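Local coordinates for protein putative transcriptional regulator (PDB 2PQQ) that probably binds cyclic AMP through this N-terminal domain and, as a full-length CRP-family regulator, probably controls transcription by binding DNA, at residues Gly46-Val51 with Leu103-His108; Thr38-Gly43 with Gly89-Thr94. One frame throughout, in Å; residues are numbered along the deposited sequence.

Interaction 1 of 2, residues Gly46-Val51 with Leu103-His108; sequences GDRLYV and LLALGH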
# COMPACT_ATOMS: atom_id res chain seq x y z
N GLY A 46 -18.19 16.57 1.61
CA GLY A 46 -17.16 17.12 0.71
C GLY A 46 -17.35 16.66 -0.72
O GLY A 46 -17.54 15.47 -0.97
N ASP A 47 -17.37 17.60 -1.65
CA ASP A 47 -17.60 17.25 -3.06
C ASP A 47 -16.85 18.21 -3.98
O ASP A 47 -17.22 18.38 -5.14
CB ASP A 47 -19.12 17.18 -3.40
CG ASP A 47 -19.77 18.57 -3.60
OD1 ASP A 47 -19.38 19.54 -2.91
OD2 ASP A 47 -20.68 18.70 -4.46
N ARG A 48 -15.79 18.82 -3.43
CA ARG A 48 -14.98 19.81 -4.14
C ARG A 48 -13.52 19.47 -4.01
O ARG A 48 -13.08 19.05 -2.95
CB ARG A 48 -15.13 21.21 -3.51
CG ARG A 48 -16.38 21.94 -3.79
CD ARG A 48 -16.36 23.23 -2.99
NE ARG A 48 -16.68 24.40 -3.82
CZ ARG A 48 -16.61 25.67 -3.41
NH1 ARG A 48 -16.23 25.96 -2.16
NH2 ARG A 48 -16.92 26.65 -4.24
N LEU A 49 -12.79 19.71 -5.06
CA LEU A 49 -11.36 19.74 -5.11
C LEU A 49 -10.91 21.18 -5.07
O LEU A 49 -11.60 22.01 -5.57
CB LEU A 49 -10.97 19.13 -6.43
CG LEU A 49 -9.70 19.35 -7.18
CD1 LEU A 49 -9.56 18.29 -8.19
CD2 LEU A 49 -9.66 20.66 -7.80
N TYR A 50 -9.77 21.47 -4.47
CA TYR A 50 -9.22 22.83 -4.46
C TYR A 50 -7.79 22.77 -4.98
O TYR A 50 -7.09 21.78 -4.77
CB TYR A 50 -9.20 23.44 -3.05
CG TYR A 50 -10.53 23.54 -2.33
CD1 TYR A 50 -11.28 24.72 -2.33
CD2 TYR A 50 -11.04 22.44 -1.61
CE1 TYR A 50 -12.54 24.79 -1.67
CE2 TYR A 50 -12.27 22.51 -0.93
CZ TYR A 50 -13.01 23.68 -0.98
OH TYR A 50 -14.21 23.73 -0.27
N VAL A 51 -7.33 23.83 -5.60
CA VAL A 51 -5.92 24.02 -5.87
C VAL A 51 -5.57 25.29 -5.15
O VAL A 51 -6.22 26.27 -5.33
CB VAL A 51 -5.67 24.18 -7.38
CG1 VAL A 51 -4.29 24.58 -7.64
CG2 VAL A 51 -6.00 22.92 -8.12
N LEU A 103 -7.74 30.08 -3.22
CA LEU A 103 -7.87 28.76 -3.83
C LEU A 103 -8.82 28.83 -5.03
O LEU A 103 -9.65 29.73 -5.12
CB LEU A 103 -8.46 27.74 -2.84
CG LEU A 103 -8.02 27.68 -1.37
CD1 LEU A 103 -9.03 28.39 -0.52
CD2 LEU A 103 -7.90 26.25 -0.92
N LEU A 104 -8.68 27.86 -5.92
CA LEU A 104 -9.66 27.65 -6.98
C LEU A 104 -10.35 26.33 -6.69
O LEU A 104 -9.67 25.35 -6.41
CB LEU A 104 -8.95 27.60 -8.33
CG LEU A 104 -8.47 28.98 -8.80
CD1 LEU A 104 -7.60 28.85 -10.06
CD2 LEU A 104 -9.65 29.92 -9.03
N ALA A 105 -11.67 26.29 -6.75
CA ALA A 105 -12.41 25.08 -6.38
C ALA A 105 -13.16 24.50 -7.57
O ALA A 105 -13.73 25.25 -8.37
CB ALA A 105 -13.40 25.41 -5.27
N LEU A 106 -13.17 23.18 -7.71
CA LEU A 106 -14.04 22.54 -8.71
C LEU A 106 -14.94 21.54 -7.99
O LEU A 106 -14.44 20.68 -7.28
CB LEU A 106 -13.20 21.85 -9.80
CG LEU A 106 -13.93 21.28 -11.04
CD1 LEU A 106 -14.49 22.38 -11.98
CD2 LEU A 106 -13.07 20.28 -11.83
N GLY A 107 -16.26 21.67 -8.16
CA GLY A 107 -17.22 20.78 -7.51
C GLY A 107 -17.62 19.62 -8.40
O GLY A 107 -17.59 19.72 -9.64
N HIS A 108 -17.99 18.51 -7.77
CA HIS A 108 -18.59 17.40 -8.49
C HIS A 108 -19.66 17.86 -9.51
O HIS A 108 -19.67 17.39 -10.65
CB HIS A 108 -19.20 16.36 -7.52
CG HIS A 108 -19.61 15.11 -8.21
ND1 HIS A 108 -20.93 14.81 -8.46
CD2 HIS A 108 -18.88 14.12 -8.78
CE1 HIS A 108 -21.00 13.66 -9.12
NE2 HIS A 108 -19.77 13.22 -9.32
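The methyl group of Ala105 touches two side chains of the neighbouring strand, Tyr50 and Arg48. Ala105 CB is 3.7 Å from Tyr50 CD1, approaching the ring obliquely. It also lies over one face of the Arg48 guanidinium, displaced toward the rim, 3.7 Å from CZ. The Arg48 chain bends at chi3 (130°), which brings NE close to this methyl; beyond it, NH2 makes a weak hydrogen bond to Ser29 OG on strand 29-33. On the same side of the sheet, Arg48 CG passes over Gly107 CA, and Leu103 CD2 meets Tyr50 CB at 3.8 Å. Tyr50 CG stands anti to its carbonyl carbon (chi1 -58°), and CG and CD1 meet Leu103 CD2 while CD1 and CE1 meet Ala105 CB.

Leu106 and Val51 are engaged mainly by backbone hydrogen bonds and point their side chains to the other face. Leu106 and Leu49 exchange two N-H...O bonds, each 2.9 Å between N of one and O of the other. Their side chains meet more loosely, Leu49 CD2 to Leu106 CB at 4.2 Å; Leu106 also reaches Leu24 of helix 18-27, and both leucines touch Leu85. Val51 and Leu104 form a second doubly bonded pair, with Leu104 N to Val51 O at 3.0 Å. At the other end His108 N donates to Asp47 O at 2.7 Å, while the end of the His108 side chain leads away, and His108 packs on Arg127 of a second subunit.

Hydrogen-bonded pairs therefore alternate with the non-hydrogen-bonded pairs Tyr50-Ala105 and Arg48-Gly107, and the strands run 158° apart. This is a regular antiparallel ladder joining strands 45-54 and 101-107 in the beta roll of a cyclic nucleotide-binding domain, with helix 18-27 against the Leu104 and Leu106 face.

Interaction 2 of 2, residues Thr38-Gly43 with Gly89-Thr94; sequences TLFHEG and GPRTAT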
# COMPACT_ATOMS: atom_id res chain seq x y z
N THR A 38 -11.47 28.40 8.56
CA THR A 38 -11.46 26.99 8.23
C THR A 38 -12.04 26.80 6.83
O THR A 38 -13.11 27.32 6.51
CB THR A 38 -12.22 26.09 9.25
OG1 THR A 38 -13.61 26.05 8.92
CG2 THR A 38 -12.05 26.59 10.68
N LEU A 39 -11.30 26.07 5.99
CA LEU A 39 -11.77 25.70 4.65
C LEU A 39 -12.95 24.72 4.71
O LEU A 39 -13.97 24.85 3.99
CB LEU A 39 -10.62 25.07 3.85
CG LEU A 39 -10.88 24.71 2.39
CD1 LEU A 39 -11.27 25.95 1.60
CD2 LEU A 39 -9.64 24.07 1.78
N PHE A 40 -12.76 23.66 5.48
CA PHE A 40 -13.84 22.75 5.79
C PHE A 40 -13.51 22.06 7.09
O PHE A 40 -12.36 22.09 7.54
CB PHE A 40 -14.11 21.73 4.65
CG PHE A 40 -12.87 21.02 4.14
CD1 PHE A 40 -12.34 21.32 2.88
CD2 PHE A 40 -12.22 20.05 4.91
CE1 PHE A 40 -11.21 20.65 2.39
CE2 PHE A 40 -11.10 19.39 4.44
CZ PHE A 40 -10.57 19.70 3.19
N HIS A 41 -14.52 21.46 7.72
CA HIS A 41 -14.33 20.75 8.97
C HIS A 41 -14.31 19.26 8.71
O HIS A 41 -15.09 18.78 7.90
CB HIS A 41 -15.47 21.05 9.94
CG HIS A 41 -15.39 22.41 10.55
ND1 HIS A 41 -16.05 23.51 10.03
CD2 HIS A 41 -14.71 22.86 11.64
CE1 HIS A 41 -15.80 24.56 10.78
NE2 HIS A 41 -14.98 24.20 11.76
N GLU A 42 -13.48 18.52 9.44
CA GLU A 42 -13.55 17.06 9.37
C GLU A 42 -14.98 16.57 9.65
O GLU A 42 -15.65 17.05 10.58
CB GLU A 42 -12.56 16.44 10.36
CG GLU A 42 -12.49 14.93 10.33
CD GLU A 42 -11.63 14.37 11.45
OE1 GLU A 42 -10.95 15.15 12.18
OE2 GLU A 42 -11.66 13.14 11.61
N GLY A 43 -15.46 15.65 8.82
CA GLY A 43 -16.84 15.18 8.90
C GLY A 43 -17.85 15.89 7.99
O GLY A 43 -18.91 15.32 7.70
N GLY A 89 -17.89 12.57 -0.39
CA GLY A 89 -18.01 11.82 0.85
C GLY A 89 -17.50 12.70 1.98
O GLY A 89 -16.98 13.77 1.73
N PRO A 90 -17.67 12.27 3.24
CA PRO A 90 -17.31 13.20 4.31
C PRO A 90 -15.81 13.53 4.36
O PRO A 90 -14.98 12.65 4.09
CB PRO A 90 -17.79 12.49 5.59
CG PRO A 90 -18.01 11.07 5.23
CD PRO A 90 -18.22 10.99 3.73
N ARG A 91 -15.47 14.78 4.67
CA ARG A 91 -14.07 15.16 4.86
C ARG A 91 -13.40 14.37 5.99
O ARG A 91 -14.01 14.14 7.06
CB ARG A 91 -13.93 16.66 5.13
CG ARG A 91 -14.47 17.54 4.04
CD ARG A 91 -13.69 17.40 2.75
NE ARG A 91 -14.07 18.44 1.79
CZ ARG A 91 -13.72 18.45 0.51
NH1 ARG A 91 -13.00 17.47 -0.00
NH2 ARG A 91 -14.13 19.45 -0.27
N THR A 92 -12.17 13.96 5.75
CA THR A 92 -11.40 13.15 6.70
C THR A 92 -10.46 14.05 7.51
O THR A 92 -9.85 13.61 8.48
CB THR A 92 -10.58 12.07 5.97
OG1 THR A 92 -9.81 12.69 4.94
CG2 THR A 92 -11.48 11.03 5.33
N ALA A 93 -10.39 15.32 7.13
CA ALA A 93 -9.59 16.31 7.85
C ALA A 93 -10.23 17.70 7.91
O ALA A 93 -11.14 18.02 7.13
CB ALA A 93 -8.20 16.40 7.23
N THR A 94 -9.76 18.53 8.85
CA THR A 94 -10.08 19.95 8.89
C THR A 94 -8.95 20.73 8.21
O THR A 94 -7.79 20.42 8.41
CB THR A 94 -10.28 20.44 10.35
OG1 THR A 94 -11.41 19.75 10.91
CG2 THR A 94 -10.56 21.95 10.40
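Arg91 lays its side chain across one face of the Phe40 ring. CD lies above the ring centroid at 3.7 Å, 11° off the normal, a CH-pi contact. NE is also above the ring, and the guanidinium continues over it nearly flat, its plane 22° from that of the ring and CZ 4.2 Å from the centroid: a cation-pi stack. The bend at chi2 (-66°) turns CD over the ring. The far end is held too, NH2 by a hydrogen bond to Arg48 O and NH1 by a weak one to Ser84 OG.

At the ring's edge, in its plane, Ala93 O approaches Phe40 CE2 to 3.0 Å.

Past the ring the two loops are joined by polar contacts. Glu42 N donates an almost straight bond to Thr94 OG1 at 2.8 Å, and Gly43 N donates to Arg91 O at 2.7 Å. Glu42 extends over Thr92 O, with CG at 3.5 Å, and its OE1 accepts a bond from Thr62 N. Thr94 CG2 packs against Phe40 O.

Arg91-Thr92-Ala93 matches the Arg-Ser/Thr-Ala end of the phosphate-binding cassette of CRP-like domains, whose arginine contacts the cyclic phosphate in relatives; Arg91, with Phe40 covering one face of its guanidinium, probably does the same.

From the N terminus the chain reaches 38-43 first, then 46-51 only a few residues later. It then runs through strands 57-62, 68-74 and 79-80 before 89-94 returns to 38-43, closing the loop of interaction 2. After strand 94-97, segment 103-108 comes back to 46-51 and closes interaction 1, so the two loops cross. Their centres lie about 13 Å apart, yet they touch: Gly46 O and Gly89 N form a probable hydrogen bond, as do Arg48 O and Arg91 NH2, and the Tyr50 ring packs on Arg91. Interaction 1 pairs two strands within one sheet, while interaction 2 ties the end of the outermost strand 38-40 of the other sheet to the probable phosphate-binding loop.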